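PDB 6WT9: c-di-GMP synthase from Capnocytophaga granulosa, which makes the cyclic dinucleotide 3',3'-c-di-GMP from two GTP molecules as the second-messenger synthase of a CBASS antiphage defence system. Local coordinates for residues A[61-66]-A[183-188]; A[81-86]-A[97-102]. All coordinates share one frame; numbering follows the deposited sequence.

Contact 1 of 2, residues A[61-66]-A[183-188]; sequences REAGEK and MGRDVD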
ATOM      1  N   ARG A  61       2.261  -6.658  11.651  1.00 16.85           N
ATOM      2  CA  ARG A  61       0.992  -6.502  12.350  1.00 21.28           C
ATOM      3  C   ARG A  61       1.164  -6.662  13.855  1.00 26.11           C
ATOM      4  O   ARG A  61       0.430  -6.043  14.633  1.00 27.76           O
ATOM      5  CB  ARG A  61      -0.027  -7.509  11.819  1.00 31.32           C
ATOM      6  CG  ARG A  61      -1.445  -6.968  11.737  1.00 48.79           C
ATOM      7  CD  ARG A  61      -2.432  -8.031  11.276  1.00 55.57           C
ATOM      8  NE  ARG A  61      -3.764  -7.474  11.056  1.00 57.11           N
ATOM      9  CZ  ARG A  61      -4.637  -7.211  12.025  1.00 56.45           C
ATOM     10  NH1 ARG A  61      -4.321  -7.450  13.291  1.00 54.83           N
ATOM     11  NH2 ARG A  61      -5.826  -6.704  11.729  1.00 55.76           N
ATOM     12  N   GLU A  62       2.132  -7.479  14.280  1.00 23.70           N
ATOM     13  CA  GLU A  62       2.376  -7.676  15.705  1.00 25.47           C
ATOM     14  C   GLU A  62       2.985  -6.430  16.340  1.00 24.28           C
ATOM     15  O   GLU A  62       2.678  -6.102  17.493  1.00 19.51           O
ATOM     16  CB  GLU A  62       3.281  -8.890  15.913  1.00 28.96           C
ATOM     17  CG  GLU A  62       3.705  -9.125  17.352  1.00 36.98           C
ATOM     18  CD  GLU A  62       4.589 -10.348  17.504  1.00 45.03           C
ATOM     19  OE1 GLU A  62       4.583 -11.205  16.595  1.00 47.85           O
ATOM     20  OE2 GLU A  62       5.292 -10.450  18.532  1.00 48.57           O
ATOM     21  N   ALA A  63       3.851  -5.725  15.607  1.00 22.13           N
ATOM     22  CA  ALA A  63       4.434  -4.495  16.133  1.00 16.65           C
ATOM     23  C   ALA A  63       3.364  -3.433  16.357  1.00 19.93           C
ATOM     24  O   ALA A  63       3.404  -2.698  17.350  1.00 23.07           O
ATOM     25  CB  ALA A  63       5.518  -3.978  15.188  1.00 10.60           C
ATOM     26  N   GLY A  64       2.399  -3.336  15.440  1.00 20.12           N
ATOM     27  CA  GLY A  64       1.277  -2.441  15.661  1.00 21.60           C
ATOM     28  C   GLY A  64       0.411  -2.867  16.828  1.00 24.99           C
ATOM     29  O   GLY A  64      -0.199  -2.025  17.493  1.00 23.55           O
ATOM     30  N   GLU A  65       0.353  -4.173  17.099  1.00 25.26           N
ATOM     31  CA  GLU A  65      -0.444  -4.666  18.217  1.00 25.65           C
ATOM     32  C   GLU A  65       0.186  -4.286  19.551  1.00 22.20           C
ATOM     33  O   GLU A  65      -0.524  -3.972  20.513  1.00 24.98           O
ATOM     34  CB  GLU A  65      -0.609  -6.182  18.106  1.00 33.73           C
ATOM     35  CG  GLU A  65      -1.680  -6.768  19.009  1.00 43.10           C
ATOM     36  CD  GLU A  65      -3.036  -6.129  18.790  1.00 53.05           C
ATOM     37  OE1 GLU A  65      -3.483  -5.370  19.674  1.00 57.64           O
ATOM     38  OE2 GLU A  65      -3.649  -6.377  17.730  1.00 52.76           O
ATOM     39  N   LYS A  66       1.519  -4.303  19.626  1.00 19.40           N
ATOM     40  CA  LYS A  66       2.192  -3.888  20.853  1.00 21.45           C
ATOM     41  C   LYS A  66       2.020  -2.394  21.098  1.00 19.62           C
ATOM     42  O   LYS A  66       1.878  -1.963  22.248  1.00 22.03           O
ATOM     43  CB  LYS A  66       3.674  -4.255  20.791  1.00 22.93           C
ATOM     44  CG  LYS A  66       3.948  -5.751  20.852  1.00 28.43           C
ATOM     45  CD  LYS A  66       5.439  -6.036  20.737  1.00 35.86           C
ATOM     46  CE  LYS A  66       5.731  -7.525  20.794  1.00 38.19           C
ATOM     47  NZ  LYS A  66       5.328  -8.114  22.100  1.00 44.84           N
HETATM   48  N   MSE A 183      12.081  -5.771  17.533  1.00 48.18           N
HETATM   49  CA  MSE A 183      11.548  -6.446  16.356  1.00 39.78           C
HETATM   50  C   MSE A 183      12.081  -5.862  15.055  1.00 32.06           C
HETATM   51  O   MSE A 183      11.964  -6.480  13.998  1.00 32.01           O
HETATM   52  CB  MSE A 183      10.020  -6.377  16.349  1.00 42.34           C
HETATM   53  CG  MSE A 183       9.361  -6.883  17.616  1.00 46.35           C
HETATM   54 SE   MSE A 183       7.422  -6.910  17.449  1.00 49.84          SE
HETATM   55  CE  MSE A 183       7.265  -8.235  16.027  1.00 47.68           C
ATOM     56  N   GLY A 184      12.660  -4.667  15.132  1.00 31.52           N
ATOM     57  CA  GLY A 184      13.120  -3.989  13.935  1.00 28.43           C
ATOM     58  C   GLY A 184      12.007  -3.546  13.012  1.00 35.43           C
ATOM     59  O   GLY A 184      12.179  -3.569  11.789  1.00 40.64           O
ATOM     60  N   ARG A 185      10.865  -3.146  13.565  1.00 32.18           N
ATOM     61  CA  ARG A 185       9.710  -2.727  12.788  1.00 31.91           C
ATOM     62  C   ARG A 185       9.294  -1.318  13.192  1.00 29.18           C
ATOM     63  O   ARG A 185       9.486  -0.900  14.337  1.00 25.79           O
ATOM     64  CB  ARG A 185       8.529  -3.689  12.981  1.00 38.13           C
ATOM     65  CG  ARG A 185       8.811  -5.129  12.579  1.00 48.54           C
ATOM     66  CD  ARG A 185       9.122  -5.248  11.096  1.00 53.70           C
ATOM     67  NE  ARG A 185       9.171  -6.641  10.661  1.00 56.99           N
ATOM     68  CZ  ARG A 185      10.257  -7.406  10.717  1.00 58.94           C
ATOM     69  NH1 ARG A 185      11.395  -6.914  11.188  1.00 59.08           N
ATOM     70  NH2 ARG A 185      10.206  -8.665  10.300  1.00 61.81           N
ATOM     71  N   ASP A 186       8.718  -0.591  12.240  1.00 26.97           N
ATOM     72  CA  ASP A 186       8.229   0.759  12.468  1.00 22.00           C
ATOM     73  C   ASP A 186       6.706   0.780  12.470  1.00 21.38           C
ATOM     74  O   ASP A 186       6.055   0.012  11.757  1.00 20.67           O
ATOM     75  CB  ASP A 186       8.756   1.729  11.406  1.00 22.66           C
ATOM     76  CG  ASP A 186      10.217   2.078  11.611  1.00 36.46           C
ATOM     77  OD1 ASP A 186      10.729   1.858  12.728  1.00 38.83           O
ATOM     78  OD2 ASP A 186      10.851   2.579  10.658  1.00 44.48           O
ATOM     79  N   VAL A 187       6.148   1.666  13.289  1.00 20.68           N
ATOM     80  CA  VAL A 187       4.705   1.863  13.380  1.00  9.76           C
ATOM     81  C   VAL A 187       4.429   3.360  13.400  1.00 13.61           C
ATOM     82  O   VAL A 187       5.047   4.100  14.173  1.00 22.73           O
ATOM     83  CB  VAL A 187       4.102   1.192  14.633  1.00 11.05           C
ATOM     84  CG1 VAL A 187       2.604   1.458  14.712  1.00 14.82           C
ATOM     85  CG2 VAL A 187       4.381  -0.305  14.637  1.00 10.19           C
ATOM     86  N   ASP A 188       3.510   3.806  12.551  1.00 15.50           N
ATOM     87  CA  ASP A 188       3.018   5.176  12.580  1.00 16.89           C
ATOM     88  C   ASP A 188       1.669   5.208  13.287  1.00 17.19           C
ATOM     89  O   ASP A 188       0.832   4.323  13.087  1.00 15.70           O
ATOM     90  CB  ASP A 188       2.889   5.751  11.169  1.00 26.04           C
ATOM     91  CG  ASP A 188       4.235   5.945  10.493  1.00 44.47           C
ATOM     92  OD1 ASP A 188       5.256   5.505  11.062  1.00 50.18           O
ATOM     93  OD2 ASP A 188       4.274   6.541   9.395  1.00 53.34           O
TER
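Lys-66 N donates to Glu-62 O at 3.0 Å, and this helical bond sets the one-turn spacing of two residues whose side chains both meet Met-183. No hydrogen bond joins 61-66 to 183-188; what holds them is packing. Met-183, modelled as selenomethionine, reaches from the turn before the strand to the helix surface. Its chain bends at the last torsion (chi3 64°), turning the methyl to Glu-62, whose extended side chain it crosses at about a right angle. CE is 3.7 Å from Glu-62 CD, closer than to either carboxylate oxygen. The selenium faces the aliphatic part of Lys-66, with SE 3.8 Å from Lys-66 CE, and also lies beside Ala-63. Ala-63 also meets the strand itself, its CB 3.7 Å from Arg-185 CB; beyond CB the arginine turns away, its chain folded at chi2. Val-187 takes over next: its CG2 branch, anti to the carbonyl carbon, lies 3.7 Å from Gly-64 N and 3.9 Å from Ala-63 CB. With only alanine and glycine in the middle, the helix comes close enough for the axes to pass at 8.0 Å, crossing at -55°. Gly-184, with positive phi, and Arg-185 form a G1 beta bulge opposite Asn-180, which also accepts the Met-183 N-H on its side-chain oxygen. Helix 54-71 thus lies across one face of the mixed sheet where strand 185-194 starts, with Val-187 packed between Ile-98 on strand 98-104 and Ile-178 on strand 176-180.

Contact 2 of 2, residues A[81-86]-A[97-102]; sequences QYQGSV and DIDLLV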
ATOM      1  N   GLN A  81      -7.805   0.987  14.860  1.00 15.80           N
ATOM      2  CA  GLN A  81      -7.879   0.341  13.559  1.00 17.50           C
ATOM      3  C   GLN A  81      -6.535   0.476  12.860  1.00 18.98           C
ATOM      4  O   GLN A  81      -5.657   1.230  13.288  1.00 17.69           O
ATOM      5  CB  GLN A  81      -8.994   0.938  12.686  1.00 18.12           C
ATOM      6  CG  GLN A  81     -10.389   0.825  13.282  1.00 26.07           C
ATOM      7  CD  GLN A  81     -10.790  -0.607  13.580  1.00 31.56           C
ATOM      8  OE1 GLN A  81     -10.344  -1.543  12.917  1.00 35.25           O
ATOM      9  NE2 GLN A  81     -11.636  -0.781  14.588  1.00 34.57           N
ATOM     10  N   TYR A  82      -6.379  -0.263  11.766  1.00 18.72           N
ATOM     11  CA  TYR A  82      -5.147  -0.259  10.998  1.00 16.29           C
ATOM     12  C   TYR A  82      -5.416   0.163   9.561  1.00 16.00           C
ATOM     13  O   TYR A  82      -6.475  -0.128   8.993  1.00 13.24           O
ATOM     14  CB  TYR A  82      -4.473  -1.638  11.015  1.00 18.68           C
ATOM     15  CG  TYR A  82      -3.981  -2.052  12.385  1.00 26.27           C
ATOM     16  CD1 TYR A  82      -4.759  -2.850  13.212  1.00 30.82           C
ATOM     17  CD2 TYR A  82      -2.742  -1.635  12.854  1.00 28.08           C
ATOM     18  CE1 TYR A  82      -4.316  -3.227  14.464  1.00 35.51           C
ATOM     19  CE2 TYR A  82      -2.289  -2.007  14.104  1.00 29.84           C
ATOM     20  CZ  TYR A  82      -3.080  -2.802  14.905  1.00 36.51           C
ATOM     21  OH  TYR A  82      -2.634  -3.175  16.151  1.00 40.45           O
ATOM     22  N   GLN A  83      -4.446   0.864   8.984  1.00 16.94           N
ATOM     23  CA  GLN A  83      -4.444   1.181   7.566  1.00 17.57           C
ATOM     24  C   GLN A  83      -3.034   0.966   7.034  1.00 18.85           C
ATOM     25  O   GLN A  83      -2.075   0.850   7.802  1.00 23.66           O
ATOM     26  CB  GLN A  83      -4.909   2.619   7.297  1.00 13.74           C
ATOM     27  CG  GLN A  83      -3.907   3.676   7.722  1.00 14.72           C
ATOM     28  CD  GLN A  83      -4.355   5.086   7.387  1.00 22.16           C
ATOM     29  OE1 GLN A  83      -5.404   5.290   6.779  1.00 27.01           O
ATOM     30  NE2 GLN A  83      -3.554   6.069   7.782  1.00 19.24           N
ATOM     31  N   GLY A  84      -2.919   0.911   5.718  1.00 17.34           N
ATOM     32  CA  GLY A  84      -1.644   0.690   5.062  1.00 18.10           C
ATOM     33  C   GLY A  84      -1.704  -0.478   4.099  1.00 20.63           C
ATOM     34  O   GLY A  84      -2.657  -1.251   4.061  1.00 17.95           O
ATOM     35  N   SER A  85      -0.633  -0.589   3.307  1.00 19.34           N
ATOM     36  CA  SER A  85      -0.540  -1.660   2.318  1.00 19.68           C
ATOM     37  C   SER A  85      -0.603  -3.039   2.965  1.00 16.94           C
ATOM     38  O   SER A  85      -1.044  -4.003   2.327  1.00 18.65           O
ATOM     39  CB  SER A  85       0.753  -1.510   1.516  1.00 23.71           C
ATOM     40  OG  SER A  85       0.799  -0.260   0.853  1.00 33.30           O
ATOM     41  N   VAL A  86      -0.169  -3.152   4.223  1.00 17.12           N
ATOM     42  CA  VAL A  86      -0.201  -4.437   4.916  1.00 17.25           C
ATOM     43  C   VAL A  86      -1.630  -4.958   5.019  1.00 15.39           C
ATOM     44  O   VAL A  86      -1.883  -6.159   4.862  1.00 15.60           O
ATOM     45  CB  VAL A  86       0.460  -4.306   6.302  1.00 21.55           C
ATOM     46  CG1 VAL A  86       0.115  -5.493   7.188  1.00 25.40           C
ATOM     47  CG2 VAL A  86       1.968  -4.179   6.152  1.00 23.87           C
ATOM     48  N   ASP A  97       6.200  -1.176   7.179  1.00 28.07           N
ATOM     49  CA  ASP A  97       5.632  -0.576   8.373  1.00 39.40           C
ATOM     50  C   ASP A  97       4.109  -0.677   8.328  1.00 37.90           C
ATOM     51  O   ASP A  97       3.514  -1.151   7.355  1.00 35.16           O
ATOM     52  CB  ASP A  97       6.093   0.872   8.518  1.00 46.10           C
ATOM     53  CG  ASP A  97       5.875   1.684   7.258  1.00 55.46           C
ATOM     54  OD1 ASP A  97       4.705   1.909   6.883  1.00 58.57           O
ATOM     55  OD2 ASP A  97       6.878   2.102   6.642  1.00 59.54           O
ATOM     56  N   ILE A  98       3.467  -0.227   9.402  1.00 28.92           N
ATOM     57  CA  ILE A  98       2.017  -0.268   9.517  1.00 22.56           C
ATOM     58  C   ILE A  98       1.561   1.006  10.213  1.00 24.67           C
ATOM     59  O   ILE A  98       2.290   1.591  11.019  1.00 26.60           O
ATOM     60  CB  ILE A  98       1.542  -1.531  10.277  1.00 20.75           C
ATOM     61  CG1 ILE A  98       0.029  -1.714  10.149  1.00 19.73           C
ATOM     62  CG2 ILE A  98       1.958  -1.470  11.739  1.00 22.06           C
ATOM     63  CD1 ILE A  98      -0.454  -3.075  10.603  1.00 17.12           C
ATOM     64  N   ASP A  99       0.355   1.450   9.877  1.00 26.43           N
ATOM     65  CA  ASP A  99      -0.231   2.642  10.472  1.00 30.15           C
ATOM     66  C   ASP A  99      -1.332   2.233  11.439  1.00 26.88           C
ATOM     67  O   ASP A  99      -2.215   1.443  11.087  1.00 27.03           O
ATOM     68  CB  ASP A  99      -0.782   3.585   9.401  1.00 40.25           C
ATOM     69  CG  ASP A  99       0.312   4.338   8.666  1.00 48.91           C
ATOM     70  OD1 ASP A  99       1.494   3.953   8.791  1.00 52.05           O
ATOM     71  OD2 ASP A  99      -0.010   5.323   7.968  1.00 51.16           O
ATOM     72  N   LEU A 100      -1.269   2.769  12.653  1.00 17.01           N
ATOM     73  CA  LEU A 100      -2.258   2.518  13.690  1.00 16.42           C
ATOM     74  C   LEU A 100      -3.127   3.758  13.839  1.00 16.29           C
ATOM     75  O   LEU A 100      -2.628   4.826  14.213  1.00 12.71           O
ATOM     76  CB  LEU A 100      -1.583   2.172  15.017  1.00 14.73           C
ATOM     77  CG  LEU A 100      -2.519   2.060  16.219  1.00 14.48           C
ATOM     78  CD1 LEU A 100      -3.458   0.878  16.051  1.00 21.02           C
ATOM     79  CD2 LEU A 100      -1.724   1.952  17.507  1.00 12.75           C
ATOM     80  N   LEU A 101      -4.417   3.616  13.543  1.00 16.06           N
ATOM     81  CA  LEU A 101      -5.365   4.715  13.666  1.00 16.57           C
ATOM     82  C   LEU A 101      -5.990   4.710  15.055  1.00 16.47           C
ATOM     83  O   LEU A 101      -6.459   3.670  15.528  1.00 15.78           O
ATOM     84  CB  LEU A 101      -6.452   4.613  12.595  1.00 21.93           C
ATOM     85  CG  LEU A 101      -6.030   4.969  11.169  1.00 19.66           C
ATOM     86  CD1 LEU A 101      -7.131   4.633  10.185  1.00 22.78           C
ATOM     87  CD2 LEU A 101      -5.681   6.441  11.085  1.00 21.28           C
ATOM     88  N   VAL A 102      -5.988   5.871  15.703  1.00 13.84           N
ATOM     89  CA  VAL A 102      -6.595   6.055  17.017  1.00 18.03           C
ATOM     90  C   VAL A 102      -7.809   6.953  16.814  1.00 16.70           C
ATOM     91  O   VAL A 102      -7.677   8.171  16.656  1.00 18.77           O
ATOM     92  CB  VAL A 102      -5.611   6.656  18.028  1.00 18.45           C
ATOM     93  CG1 VAL A 102      -6.250   6.739  19.403  1.00 12.42           C
ATOM     94  CG2 VAL A 102      -4.325   5.839  18.072  1.00  9.67           C
TER
HETATM   95  O   HOH W   1       1.814  -0.781   5.289  1.00 38.94           O
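The GS...DxD signature of the nucleotidyltransferase fold flanks this antiparallel strand pair: Gly-84 and Ser-85 come just after strand 78-83, Asp-97 just precedes strand 98-104, and Asp-99 is that strand's second residue. In relatives these aspartates bind the catalytic metals, and Asp-97 and Asp-99 probably do the same. Gln-81 and Leu-101 form a hydrogen-bonded pair, with Leu-101 N to Gln-81 O at 2.7 Å; Gln-83 and Asp-99 form the next, its longer bond being Asp-99 N to Gln-83 O at 3.3 Å. Between them Tyr-82 faces Leu-100 as a non-hydrogen-bonded pair, and Leu-100 CD1 lies over the ring in a CH-pi contact, 4.1 Å from its centroid. Ile-98 CD1 reaches the same ring at CD2, 3.5 Å away, and helix 54-71 covers this side. On the other face, Gln-83 CG stands between its own backbone N and carbonyl carbon (chi1 71°), which brings it to 3.5 Å from Asp-99 CB; the extended side chain then crosses Leu-101 at about a right angle, with helix 228-241 beyond. Past Gly-84 the chain leaves the sheet, and a water bridges Val-86 and Asp-97, donating to Asp-97 O at 2.7 Å and accepting from Val-86 N at 3.3 Å.

Overall arrangement
The centres of the two contacts lie about 10 Å apart, and both contacts reach the same mixed sheet. Along the chain, helix 54-71 comes first, then strands 78-83 and 98-104, and finally strand 185-194, so both strands of contact 2 come between the two segments of contact 1. Strands 98-104 and 185-194 run parallel as neighbours, joined by probable hydrogen bonds from Leu-100 N to Asp-188 O and from Asp-188 N to Ile-98 O. That strand pairing sets Asp-188 next to Asp-99, consistent with the third carboxylate that joins the DxD pair in related nucleotidyltransferases. The helix serves both contacts: it packs on Val-187 and also on Tyr-82 and Leu-100.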